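Local coordinates for conserved hypothetical protein (Deinococcus radiodurans, PDB 2G40) that may function in L-lactate utilization, as a homodimeric member of the LutC/YkgG family, at residues A[115-118]-A[119-123]; A[134-138]-A[139-143]; A[150-153]-A[154-157]; A[183-187]-A[188-192]. All coordinates share one frame; numbering follows the deposited sequence.

Interaction 1 of 4, residues A[115-118]-A[119-123]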
ATOM      1  N   PRO A 115     -18.602   7.338  10.944  1.00 20.90           N
ATOM      2  CA  PRO A 115     -17.552   6.537  11.586  1.00 20.45           C
ATOM      3  C   PRO A 115     -17.023   5.467  10.630  1.00 19.54           C
ATOM      4  O   PRO A 115     -17.674   5.177   9.617  1.00 16.88           O
ATOM      5  CB  PRO A 115     -18.267   5.913  12.782  1.00 20.43           C
ATOM      6  CG  PRO A 115     -19.716   5.855  12.369  1.00 21.73           C
ATOM      7  CD  PRO A 115     -19.935   7.052  11.500  1.00 19.67           C
ATOM      8  N   PRO A 116     -15.876   4.853  10.956  1.00 19.49           N
ATOM      9  CA  PRO A 116     -15.240   3.983   9.992  1.00 19.59           C
ATOM     10  C   PRO A 116     -16.132   2.821   9.594  1.00 20.62           C
ATOM     11  O   PRO A 116     -16.795   2.220  10.448  1.00 22.48           O
ATOM     12  CB  PRO A 116     -13.980   3.491  10.719  1.00 20.46           C
ATOM     13  CG  PRO A 116     -13.755   4.456  11.781  1.00 20.47           C
ATOM     14  CD  PRO A 116     -15.121   4.903  12.218  1.00 20.14           C
ATOM     15  N   LEU A 117     -16.189   2.550   8.296  1.00 19.96           N
ATOM     16  CA  LEU A 117     -16.979   1.445   7.788  1.00 20.94           C
ATOM     17  C   LEU A 117     -16.353   0.122   8.220  1.00 19.17           C
ATOM     18  O   LEU A 117     -15.151  -0.048   8.126  1.00 18.79           O
ATOM     19  CB  LEU A 117     -17.036   1.506   6.261  1.00 20.05           C
ATOM     20  CG  LEU A 117     -17.731   2.750   5.674  1.00 17.08           C
ATOM     21  CD1 LEU A 117     -17.336   2.944   4.276  1.00 17.61           C
ATOM     22  CD2 LEU A 117     -19.244   2.623   5.777  1.00 19.06           C
ATOM     23  N   SER A 118     -17.173  -0.826   8.650  1.00 20.05           N
ATOM     24  CA  SER A 118     -16.661  -2.153   8.989  1.00 20.24           C
ATOM     25  C   SER A 118     -16.170  -2.882   7.738  1.00 21.84           C
ATOM     26  O   SER A 118     -16.543  -2.521   6.628  1.00 20.58           O
ATOM     27  CB  SER A 118     -17.775  -2.979   9.608  1.00 21.59           C
ATOM     28  OG  SER A 118     -18.773  -3.242   8.642  1.00 20.97           O
ATOM     29  N   HIS A 119     -15.382  -3.942   7.920  1.00 24.40           N
ATOM     30  CA  HIS A 119     -14.959  -4.778   6.783  1.00 25.36           C
ATOM     31  C   HIS A 119     -16.168  -5.228   5.965  1.00 23.78           C
ATOM     32  O   HIS A 119     -16.145  -5.222   4.735  1.00 23.47           O
ATOM     33  CB  HIS A 119     -14.210  -6.028   7.258  1.00 27.00           C
ATOM     34  CG  HIS A 119     -12.939  -5.734   7.996  1.00 32.21           C
ATOM     35  ND1 HIS A 119     -12.465  -6.532   9.020  1.00 37.10           N
ATOM     36  CD2 HIS A 119     -12.053  -4.716   7.873  1.00 31.83           C
ATOM     37  CE1 HIS A 119     -11.341  -6.020   9.490  1.00 39.07           C
ATOM     38  NE2 HIS A 119     -11.069  -4.918   8.812  1.00 39.80           N
ATOM     39  N   ALA A 120     -17.230  -5.610   6.653  1.00 23.77           N
ATOM     40  CA  ALA A 120     -18.436  -6.103   5.987  1.00 22.45           C
ATOM     41  C   ALA A 120     -19.111  -4.996   5.181  1.00 21.74           C
ATOM     42  O   ALA A 120     -19.548  -5.227   4.065  1.00 22.26           O
ATOM     43  CB  ALA A 120     -19.388  -6.676   7.000  1.00 23.52           C
ATOM     44  N   GLU A 121     -19.185  -3.795   5.753  1.00 21.62           N
ATOM     45  CA  GLU A 121     -19.711  -2.629   5.030  1.00 23.40           C
ATOM     46  C   GLU A 121     -18.860  -2.327   3.802  1.00 18.93           C
ATOM     47  O   GLU A 121     -19.377  -2.026   2.721  1.00 21.51           O
ATOM     48  CB  GLU A 121     -19.804  -1.404   5.947  1.00 21.34           C
ATOM     49  CG  GLU A 121     -21.052  -1.444   6.846  1.00 27.48           C
ATOM     50  CD  GLU A 121     -20.974  -0.574   8.104  1.00 27.37           C
ATOM     51  OE1 GLU A 121     -19.869  -0.232   8.583  1.00 24.86           O
ATOM     52  OE2 GLU A 121     -22.051  -0.261   8.660  1.00 34.17           O
ATOM     53  N   LEU A 122     -17.546  -2.384   3.963  1.00 17.37           N
ATOM     54  CA  LEU A 122     -16.648  -2.178   2.813  1.00 18.54           C
ATOM     55  C   LEU A 122     -16.803  -3.265   1.758  1.00 20.41           C
ATOM     56  O   LEU A 122     -16.759  -2.998   0.560  1.00 20.48           O
ATOM     57  CB  LEU A 122     -15.202  -2.148   3.274  1.00 17.58           C
ATOM     58  CG  LEU A 122     -14.903  -0.934   4.137  1.00 21.15           C
ATOM     59  CD1 LEU A 122     -13.545  -1.081   4.739  1.00 23.16           C
ATOM     60  CD2 LEU A 122     -15.012   0.323   3.290  1.00 21.91           C
ATOM     61  N   ASP A 123     -16.966  -4.500   2.214  1.00 23.43           N
ATOM     62  CA  ASP A 123     -17.110  -5.618   1.290  1.00 23.50           C
ATOM     63  C   ASP A 123     -18.441  -5.543   0.540  1.00 24.54           C
ATOM     64  O   ASP A 123     -18.526  -5.957  -0.617  1.00 25.22           O
ATOM     65  CB  ASP A 123     -16.974  -6.942   2.041  1.00 26.28           C
ATOM     66  CG  ASP A 123     -16.936  -8.121   1.116  1.00 30.29           C
ATOM     67  OD1 ASP A 123     -16.080  -8.128   0.213  1.00 33.11           O
ATOM     68  OD2 ASP A 123     -17.769  -9.034   1.277  1.00 35.63           O
TER
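The E121 carboxylate meets S118 through one oxygen: OE1 takes the backbone amide of S118 on its anti lone pair, the side turned from OE2. S118 N lies 2.8 Å from E121 OE1, and the bond is nearly straight at 169°. The imidazole of H119, the other flat group, lies oblique to the carbonyl carbon of S118 and meets the H119 ring of the second subunit with the planes about 50° apart. S118 and E121 together make a capping box at the start of helix 119-124. S118 is the N-cap, and its OG accepts from E121 N at 3.0 Å, so each residue's side chain receives the other's amide. A weak bond from S118 OG to E121 OE1, 3.2 Å long, joins the two side chains as well. The S118 hydroxyl can answer the helix amide because OG sits between its own backbone N and carbonyl carbon (chi1 67°). E121 sets CG anti to its carbonyl carbon, and its extended chain runs back toward the N-terminal end to bring OE1 to the amide. Next to the box, L117 crosses E121 at about a right angle and L122 obliquely; both leucines also rest on I94 of strand 92-94. L117 O accepts from R152 NH2. L122 N bonds S118 O at 2.9 Å, and L117 CD1 lies 3.6 Å from L122 CD2.

Interaction 2 of 4, residues A[134-138]-A[139-143]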
ATOM      1  N   VAL A 134      -0.236  10.827  -7.242  1.00 18.93           N
ATOM      2  CA  VAL A 134       0.490  10.972  -8.508  1.00 17.25           C
ATOM      3  C   VAL A 134       0.309   9.698  -9.314  1.00 17.80           C
ATOM      4  O   VAL A 134      -0.017   8.638  -8.763  1.00 16.23           O
ATOM      5  CB  VAL A 134       1.999  11.274  -8.276  1.00 21.48           C
ATOM      6  CG1 VAL A 134       2.712  10.068  -7.669  1.00 17.97           C
ATOM      7  CG2 VAL A 134       2.668  11.763  -9.575  1.00 19.39           C
ATOM      8  N   ALA A 135       0.474   9.802 -10.630  1.00 16.10           N
ATOM      9  CA  ALA A 135       0.466   8.626 -11.476  1.00 16.06           C
ATOM     10  C   ALA A 135       1.686   8.685 -12.360  1.00 13.97           C
ATOM     11  O   ALA A 135       2.164   9.758 -12.692  1.00 17.20           O
ATOM     12  CB  ALA A 135      -0.778   8.565 -12.345  1.00 15.66           C
ATOM     13  N   ILE A 136       2.178   7.511 -12.720  1.00 16.23           N
ATOM     14  CA  ILE A 136       3.381   7.389 -13.527  1.00 17.10           C
ATOM     15  C   ILE A 136       3.036   6.674 -14.825  1.00 14.58           C
ATOM     16  O   ILE A 136       2.536   5.531 -14.837  1.00 16.36           O
ATOM     17  CB  ILE A 136       4.461   6.615 -12.775  1.00 15.05           C
ATOM     18  CG1 ILE A 136       4.806   7.299 -11.452  1.00 21.31           C
ATOM     19  CG2 ILE A 136       5.696   6.476 -13.639  1.00 14.20           C
ATOM     20  CD1 ILE A 136       5.329   6.321 -10.428  1.00 15.50           C
ATOM     21  N   SER A 137       3.312   7.353 -15.930  1.00 17.92           N
ATOM     22  CA  SER A 137       2.941   6.832 -17.229  1.00 17.53           C
ATOM     23  C   SER A 137       3.718   5.588 -17.622  1.00 18.60           C
ATOM     24  O   SER A 137       3.140   4.651 -18.151  1.00 19.81           O
ATOM     25  CB  SER A 137       3.054   7.905 -18.306  1.00 18.53           C
ATOM     26  OG  SER A 137       4.388   8.212 -18.658  1.00 18.06           O
ATOM     27  N   GLU A 138       5.023   5.565 -17.349  0.50 18.37           N
ATOM     28  CA  GLU A 138       5.877   4.478 -17.865  0.50 17.61           C
ATOM     29  C   GLU A 138       5.476   3.102 -17.353  0.50 18.84           C
ATOM     30  O   GLU A 138       5.592   2.110 -18.075  0.50 17.18           O
ATOM     31  CB  GLU A 138       7.375   4.751 -17.615  0.50 17.84           C
ATOM     32  CG  GLU A 138       7.844   4.728 -16.167  0.50 16.44           C
ATOM     33  CD  GLU A 138       9.358   4.853 -16.028  0.50 17.65           C
ATOM     34  OE1 GLU A 138      10.072   4.570 -17.010  0.50 26.81           O
ATOM     35  OE2 GLU A 138       9.843   5.224 -14.939  0.50 16.05           O
ATOM     36  N   THR A 139       4.974   3.052 -16.121  1.00 19.18           N
ATOM     37  CA  THR A 139       4.587   1.796 -15.492  1.00 19.09           C
ATOM     38  C   THR A 139       3.094   1.694 -15.246  1.00 18.37           C
ATOM     39  O   THR A 139       2.637   0.703 -14.715  1.00 20.50           O
ATOM     40  CB  THR A 139       5.361   1.599 -14.186  1.00 18.63           C
ATOM     41  OG1 THR A 139       5.191   2.736 -13.344  1.00 19.18           O
ATOM     42  CG2 THR A 139       6.823   1.406 -14.474  1.00 23.56           C
ATOM     43  N   GLY A 140       2.322   2.705 -15.641  1.00 19.87           N
ATOM     44  CA  GLY A 140       0.883   2.688 -15.397  1.00 19.89           C
ATOM     45  C   GLY A 140       0.604   2.579 -13.919  1.00 19.86           C
ATOM     46  O   GLY A 140      -0.240   1.777 -13.479  1.00 20.04           O
ATOM     47  N   THR A 141       1.351   3.348 -13.135  1.00 18.30           N
ATOM     48  CA  THR A 141       1.240   3.306 -11.670  1.00 17.25           C
ATOM     49  C   THR A 141       0.418   4.434 -11.135  1.00 17.80           C
ATOM     50  O   THR A 141       0.583   5.577 -11.550  1.00 18.80           O
ATOM     51  CB  THR A 141       2.626   3.430 -11.005  1.00 17.56           C
ATOM     52  OG1 THR A 141       3.437   2.330 -11.406  1.00 16.89           O
ATOM     53  CG2 THR A 141       2.523   3.454  -9.460  1.00 19.81           C
ATOM     54  N   ILE A 142      -0.441   4.115 -10.178  1.00 17.31           N
ATOM     55  CA  ILE A 142      -1.129   5.128  -9.462  1.00 17.70           C
ATOM     56  C   ILE A 142      -0.660   4.993  -8.020  1.00 14.92           C
ATOM     57  O   ILE A 142      -0.692   3.904  -7.423  1.00 16.20           O
ATOM     58  CB  ILE A 142      -2.640   4.998  -9.584  1.00 19.67           C
ATOM     59  CG1 ILE A 142      -3.088   5.262 -11.028  1.00 19.82           C
ATOM     60  CG2 ILE A 142      -3.301   5.970  -8.642  1.00 22.13           C
ATOM     61  CD1 ILE A 142      -4.495   4.807 -11.330  1.00 23.27           C
ATOM     62  N   ILE A 143      -0.197   6.104  -7.475  1.00 15.68           N
ATOM     63  CA  ILE A 143       0.199   6.141  -6.076  1.00 14.77           C
ATOM     64  C   ILE A 143      -0.842   6.890  -5.256  1.00 17.10           C
ATOM     65  O   ILE A 143      -1.218   8.025  -5.581  1.00 18.19           O
ATOM     66  CB  ILE A 143       1.540   6.832  -5.873  1.00 15.89           C
ATOM     67  CG1 ILE A 143       2.641   6.132  -6.680  1.00 18.45           C
ATOM     68  CG2 ILE A 143       1.886   6.868  -4.345  1.00 18.15           C
ATOM     69  CD1 ILE A 143       3.985   6.884  -6.729  1.00 18.66           C
TER
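V134 turns CG1 into the crowded position between its backbone N and carbonyl carbon (chi1 68°); its side chain then runs alongside that of I143, with V134 CG1 3.6 Å from I143 CD1. T139 likewise has OG1 between N and carbonyl carbon (chi1 54°), which carries the hydroxyl alongside I136, 3.8 Å from its CG2. These residues belong to a beta hairpin of strands 134-136 and 141-144. I136 and T141 are a hydrogen-bonded pair: I136 N reaches T141 O at 2.8 Å and T141 N reaches I136 O at 3.0 Å, both in the carbonyl plane. G140 and T141 both face I136, a classic G1 beta bulge, with glycine at the position of positive phi. I136 CD1 closes on I143 CD1 at 4.0 Å, and this face, shared by V134, I136, T141 and I143, meets W194 and V182. V186 of the second subunit also packs here, on T139 and T141. On the other face A135 and I142 pack on F60 of helix 53-66. T139 OG1 and T141 OG1 lie 2.6 Å apart in a hydrogen bond, and T141 OG1 bonds onward to S196 OG. Replacing T139 by alanine is likely to cost T141 OG1 this partner and open a gap beside I136 CG2. The hydroxyls of T139, T141 and S196 thus form a chain of hydrogen bonds beside the apolar side chains, so the buried polar groups have partners.

Interaction 3 of 4, residues A[150-153]-A[154-157]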
ATOM      1  N   GLN A 150      -8.643  10.298  -0.635  1.00 17.56           N
ATOM      2  CA  GLN A 150      -8.288   8.928  -0.892  1.00 17.07           C
ATOM      3  C   GLN A 150      -8.699   7.992   0.227  1.00 18.88           C
ATOM      4  O   GLN A 150      -9.030   6.822  -0.006  1.00 19.47           O
ATOM      5  CB  GLN A 150      -6.783   8.855  -1.071  1.00 16.97           C
ATOM      6  CG  GLN A 150      -6.323   9.515  -2.324  1.00 19.67           C
ATOM      7  CD  GLN A 150      -4.884   9.848  -2.219  1.00 21.33           C
ATOM      8  OE1 GLN A 150      -4.052   8.957  -2.214  1.00 20.68           O
ATOM      9  NE2 GLN A 150      -4.579  11.120  -2.074  1.00 17.26           N
ATOM     10  N   GLY A 151      -8.664   8.502   1.448  1.00 17.76           N
ATOM     11  CA  GLY A 151      -9.093   7.745   2.604  1.00 19.78           C
ATOM     12  C   GLY A 151      -8.087   6.734   3.072  1.00 18.32           C
ATOM     13  O   GLY A 151      -7.035   6.536   2.457  1.00 17.83           O
ATOM     14  N   ARG A 152      -8.423   6.068   4.167  1.00 17.99           N
ATOM     15  CA  ARG A 152      -7.507   5.081   4.756  1.00 18.20           C
ATOM     16  C   ARG A 152      -7.300   3.896   3.833  1.00 17.85           C
ATOM     17  O   ARG A 152      -8.053   3.687   2.895  1.00 18.35           O
ATOM     18  CB  ARG A 152      -7.997   4.628   6.130  1.00 17.88           C
ATOM     19  CG  ARG A 152      -9.318   3.878   6.103  1.00 18.83           C
ATOM     20  CD  ARG A 152      -9.950   3.816   7.473  1.00 18.33           C
ATOM     21  NE  ARG A 152     -11.331   3.412   7.396  1.00 17.90           N
ATOM     22  CZ  ARG A 152     -11.782   2.183   7.634  1.00 21.48           C
ATOM     23  NH1 ARG A 152     -10.990   1.224   8.110  1.00 18.92           N
ATOM     24  NH2 ARG A 152     -13.063   1.935   7.483  1.00 18.96           N
ATOM     25  N   ARG A 153      -6.279   3.109   4.138  1.00 18.46           N
ATOM     26  CA  ARG A 153      -5.866   2.025   3.258  1.00 17.50           C
ATOM     27  C   ARG A 153      -6.981   1.019   2.998  1.00 20.16           C
ATOM     28  O   ARG A 153      -7.102   0.523   1.896  1.00 18.56           O
ATOM     29  CB  ARG A 153      -4.621   1.361   3.818  1.00 19.68           C
ATOM     30  CG  ARG A 153      -3.407   2.269   3.720  1.00 23.05           C
ATOM     31  CD  ARG A 153      -2.136   1.483   3.724  1.00 33.70           C
ATOM     32  NE  ARG A 153      -1.751   1.140   5.070  1.00 36.51           N
ATOM     33  CZ  ARG A 153      -1.271  -0.041   5.466  1.00 37.97           C
ATOM     34  NH1 ARG A 153      -1.123  -1.071   4.633  1.00 37.32           N
ATOM     35  NH2 ARG A 153      -0.947  -0.182   6.742  1.00 42.99           N
ATOM     36  N   ALA A 154      -7.817   0.761   3.999  1.00 17.72           N
ATOM     37  CA  ALA A 154      -8.859  -0.246   3.855  1.00 19.23           C
ATOM     38  C   ALA A 154      -9.834   0.083   2.736  1.00 19.53           C
ATOM     39  O   ALA A 154     -10.380  -0.822   2.139  1.00 19.07           O
ATOM     40  CB  ALA A 154      -9.627  -0.426   5.156  1.00 19.65           C
ATOM     41  N   LEU A 155     -10.066   1.370   2.486  1.00 21.45           N
ATOM     42  CA  LEU A 155     -11.103   1.794   1.547  1.00 22.13           C
ATOM     43  C   LEU A 155     -10.787   1.413   0.116  1.00 23.37           C
ATOM     44  O   LEU A 155     -11.697   1.225  -0.678  1.00 24.54           O
ATOM     45  CB  LEU A 155     -11.297   3.304   1.604  1.00 19.75           C
ATOM     46  CG  LEU A 155     -11.744   3.944   2.905  1.00 21.76           C
ATOM     47  CD1 LEU A 155     -12.191   5.374   2.619  1.00 23.04           C
ATOM     48  CD2 LEU A 155     -12.844   3.155   3.544  1.00 23.46           C
ATOM     49  N   SER A 156      -9.511   1.324  -0.221  1.00 21.78           N
ATOM     50  CA  SER A 156      -9.104   0.942  -1.573  1.00 24.06           C
ATOM     51  C   SER A 156      -8.573  -0.492  -1.616  1.00 23.47           C
ATOM     52  O   SER A 156      -8.117  -0.964  -2.655  1.00 25.67           O
ATOM     53  CB  SER A 156      -8.081   1.944  -2.125  1.00 25.06           C
ATOM     54  OG  SER A 156      -7.070   2.254  -1.170  1.00 27.84           O
ATOM     55  N   LEU A 157      -8.666  -1.206  -0.504  1.00 21.83           N
ATOM     56  CA  LEU A 157      -8.256  -2.592  -0.488  1.00 22.65           C
ATOM     57  C   LEU A 157      -9.417  -3.555  -0.483  1.00 22.73           C
ATOM     58  O   LEU A 157      -9.373  -4.571  -1.151  1.00 21.93           O
ATOM     59  CB  LEU A 157      -7.390  -2.890   0.732  1.00 24.20           C
ATOM     60  CG  LEU A 157      -6.963  -4.368   0.768  1.00 31.97           C
ATOM     61  CD1 LEU A 157      -5.970  -4.657  -0.356  1.00 33.81           C
ATOM     62  CD2 LEU A 157      -6.401  -4.759   2.091  1.00 28.91           C
TER
HETATM   63  O   HOH W   1      -7.719   4.469   0.284  1.00 15.43           O
HETATM   64  O   HOH W   2      -5.445   0.657  -0.003  1.00 21.54           O
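R152 and L155 cross at about a right angle, the extended arginine chain passing the leucine so that R152 CG lies 4.0 Å from L155 CG. The guanidinium continues obliquely past L155 CD2 to A154, whose CB lies 3.6 Å from R152 NH1. At this crossing the backbone turns: L155 N donates to R152 O at 3.1 Å, from above the carbonyl plane. L155 CD1 packs on G151, 3.9 Å from its CA; a side chain at G151 would run into this methyl, and the positive phi also favours glycine. S156 OG folds back toward the turn, held between two waters. One bonds Q150 O and R152 O, each at 2.7 Å, the other donates to R153 O; together they tie three carbonyls to one hydroxyl. A methionine in place of R152 would probably leave D113 without its salt-bridge mate and L117 O without its bond from NH2, while the donor to V212 O of the second subunit would be lost. R152, A154 and L155 bear on L122 of helix 119-124, and Q150 and S156 touch L144 of strand 141-144, while L157 meets its counterpart in the second subunit, so this loop wedges between helix, strand and dimer interface.

Interaction 4 of 4, residues A[183-187]-A[188-192]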
ATOM      1  N   ALA A 183       7.491  12.440  -2.212  1.00 21.15           N
ATOM      2  CA  ALA A 183       8.559  12.522  -1.223  1.00 21.64           C
ATOM      3  C   ALA A 183       8.095  13.203   0.065  1.00 19.13           C
ATOM      4  O   ALA A 183       8.411  12.754   1.167  1.00 19.26           O
ATOM      5  CB  ALA A 183       9.762  13.261  -1.805  1.00 22.98           C
ATOM      6  N   ALA A 184       7.352  14.297  -0.060  1.00 18.69           N
ATOM      7  CA  ALA A 184       6.914  15.027   1.128  1.00 18.58           C
ATOM      8  C   ALA A 184       5.961  14.216   1.995  1.00 18.44           C
ATOM      9  O   ALA A 184       6.020  14.283   3.213  1.00 19.16           O
ATOM     10  CB  ALA A 184       6.263  16.338   0.752  1.00 18.67           C
ATOM     11  N   SER A 185       5.072  13.467   1.355  1.00 15.97           N
ATOM     12  CA  SER A 185       4.166  12.549   2.055  1.00 17.15           C
ATOM     13  C   SER A 185       4.963  11.511   2.828  1.00 15.99           C
ATOM     14  O   SER A 185       4.643  11.203   3.971  1.00 15.81           O
ATOM     15  CB  SER A 185       3.244  11.865   1.054  1.00 16.55           C
ATOM     16  OG  SER A 185       2.408  12.813   0.436  1.00 19.34           O
ATOM     17  N   VAL A 186       6.027  11.006   2.207  1.00 15.60           N
ATOM     18  CA  VAL A 186       6.869   9.998   2.832  1.00 15.24           C
ATOM     19  C   VAL A 186       7.552  10.608   4.041  1.00 17.87           C
ATOM     20  O   VAL A 186       7.562  10.014   5.115  1.00 17.54           O
ATOM     21  CB  VAL A 186       7.920   9.392   1.859  1.00 15.07           C
ATOM     22  CG1 VAL A 186       8.812   8.404   2.583  1.00 16.42           C
ATOM     23  CG2 VAL A 186       7.218   8.690   0.723  1.00 17.77           C
ATOM     24  N   ARG A 187       8.091  11.813   3.862  1.00 19.90           N
ATOM     25  CA  ARG A 187       8.724  12.522   4.960  1.00 19.77           C
ATOM     26  C   ARG A 187       7.746  12.807   6.115  1.00 18.77           C
ATOM     27  O   ARG A 187       8.152  12.847   7.276  1.00 18.66           O
ATOM     28  CB  ARG A 187       9.384  13.812   4.462  1.00 20.42           C
ATOM     29  CG  ARG A 187      10.608  13.583   3.569  1.00 17.57           C
ATOM     30  CD  ARG A 187      11.441  14.830   3.474  1.00 24.84           C
ATOM     31  NE  ARG A 187      10.680  15.903   2.845  1.00 29.52           N
ATOM     32  CZ  ARG A 187      10.620  16.134   1.538  1.00 29.42           C
ATOM     33  NH1 ARG A 187      11.298  15.378   0.678  1.00 35.84           N
ATOM     34  NH2 ARG A 187       9.879  17.146   1.092  1.00 34.40           N
ATOM     35  N   GLU A 188       6.466  12.976   5.780  1.00 18.90           N
ATOM     36  CA  GLU A 188       5.373  13.160   6.743  1.00 20.78           C
ATOM     37  C   GLU A 188       4.910  11.883   7.434  1.00 20.66           C
ATOM     38  O   GLU A 188       4.112  11.929   8.386  1.00 19.03           O
ATOM     39  CB  GLU A 188       4.158  13.778   6.042  1.00 20.13           C
ATOM     40  CG  GLU A 188       4.212  15.280   5.933  1.00 22.58           C
ATOM     41  CD  GLU A 188       3.268  15.826   4.882  1.00 24.94           C
ATOM     42  OE1 GLU A 188       2.254  15.159   4.566  1.00 23.98           O
ATOM     43  OE2 GLU A 188       3.541  16.932   4.390  1.00 37.32           O
ATOM     44  N   GLY A 189       5.403  10.742   6.963  1.00 18.88           N
ATOM     45  CA  GLY A 189       5.017   9.464   7.512  1.00 17.12           C
ATOM     46  C   GLY A 189       3.718   8.922   6.952  1.00 17.51           C
ATOM     47  O   GLY A 189       3.151   7.962   7.507  1.00 18.75           O
ATOM     48  N   ARG A 190       3.235   9.492   5.846  1.00 17.08           N
ATOM     49  CA  ARG A 190       1.998   9.000   5.261  1.00 17.00           C
ATOM     50  C   ARG A 190       2.307   7.703   4.548  1.00 18.52           C
ATOM     51  O   ARG A 190       3.343   7.580   3.901  1.00 18.09           O
ATOM     52  CB  ARG A 190       1.414   9.964   4.256  1.00 16.55           C
ATOM     53  CG  ARG A 190       0.952  11.267   4.850  1.00 17.34           C
ATOM     54  CD  ARG A 190       0.290  12.127   3.814  1.00 17.29           C
ATOM     55  NE  ARG A 190       0.038  13.451   4.367  1.00 27.11           N
ATOM     56  CZ  ARG A 190      -0.986  13.761   5.152  1.00 27.80           C
ATOM     57  NH1 ARG A 190      -1.873  12.849   5.490  1.00 26.11           N
ATOM     58  NH2 ARG A 190      -1.129  15.005   5.591  1.00 35.54           N
ATOM     59  N   PRO A 191       1.399   6.738   4.650  1.00 18.77           N
ATOM     60  CA  PRO A 191       1.571   5.508   3.897  1.00 18.79           C
ATOM     61  C   PRO A 191       1.358   5.725   2.421  1.00 18.25           C
ATOM     62  O   PRO A 191       0.559   6.585   2.022  1.00 19.20           O
ATOM     63  CB  PRO A 191       0.462   4.617   4.441  1.00 20.04           C
ATOM     64  CG  PRO A 191      -0.587   5.595   4.907  1.00 18.50           C
ATOM     65  CD  PRO A 191       0.153   6.737   5.448  1.00 20.40           C
ATOM     66  N   LEU A 192       2.049   4.934   1.614  1.00 15.44           N
ATOM     67  CA  LEU A 192       1.831   4.970   0.168  1.00 15.71           C
ATOM     68  C   LEU A 192       1.410   3.619  -0.312  1.00 15.92           C
ATOM     69  O   LEU A 192       1.925   2.600   0.150  1.00 18.13           O
ATOM     70  CB  LEU A 192       3.083   5.358  -0.599  1.00 16.36           C
ATOM     71  CG  LEU A 192       3.833   6.634  -0.253  1.00 18.23           C
ATOM     72  CD1 LEU A 192       4.973   6.747  -1.215  1.00 13.06           C
ATOM     73  CD2 LEU A 192       2.965   7.863  -0.336  1.00 16.13           C
TER
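Helix 175-187 ends in a Schellman motif, with G189 the residue that leaves helical geometry at positive phi (83°). R190 N donates to S185 O at 2.9 Å, and G189 N to V186 O at 2.9 Å, the nested 6→1 and 5→2 bonds of this termination. The first donor is tilted from its carbonyl plane; the second stands well above its plane, away from the lone pairs, as the chain turns back over the last helical turn. E188 N still makes an ordinary helical bond to A184 O, at 2.9 Å. A side chain at residue 189 would be jammed against the carbonyl oxygen of E188, so glycine fits the corner. Past it, R190 extends back toward the helix: its aliphatic CD lies 4.0 Å from S185 OG, which is bonded to D145 OD2 and R147 NH2. R190 NE forms a salt bridge to E188 OE1 at 2.8 Å, meeting that oxygen nearly along the C-O axis but 21° out of the guanidinium plane. E188 OE1 also pairs with R147 NH2, so R190 and R147 both hold this carboxylate oxygen, which probably keeps it ionised. R187 bends at chi3 (-63°), which brings one face of its guanidinium over A183 O and A184 CA, both toward the rim. L192, at the start of strand 192-196, pairs antiparallel with a strand of the second subunit, continuing the sheet across the interface. The link back to the helix is apolar: V186 and L192 cross at about a right angle, with V186 CG2 3.5 Å from L192 CD1.

From the N terminus the four local contacts follow in series; each joins adjacent segments, and none encloses or crosses another. Interaction 1 starts helix 119-124 after strand 109-111. Interaction 2 turns the hairpin 134-143, about 28 Å away between centres and across the middle of the chain. Interaction 3 shapes the loop leading to strand 161-167 and comes back to interaction 1, where L122 CD2 packs on L155 CD2. Interaction 4 ends helix 175-187 and leads into strand 192-196. It joins interaction 2 through I143 and L192 in the mixed sheet, and interaction 3 through R153 and P191. All four reach the second subunit of the homodimer.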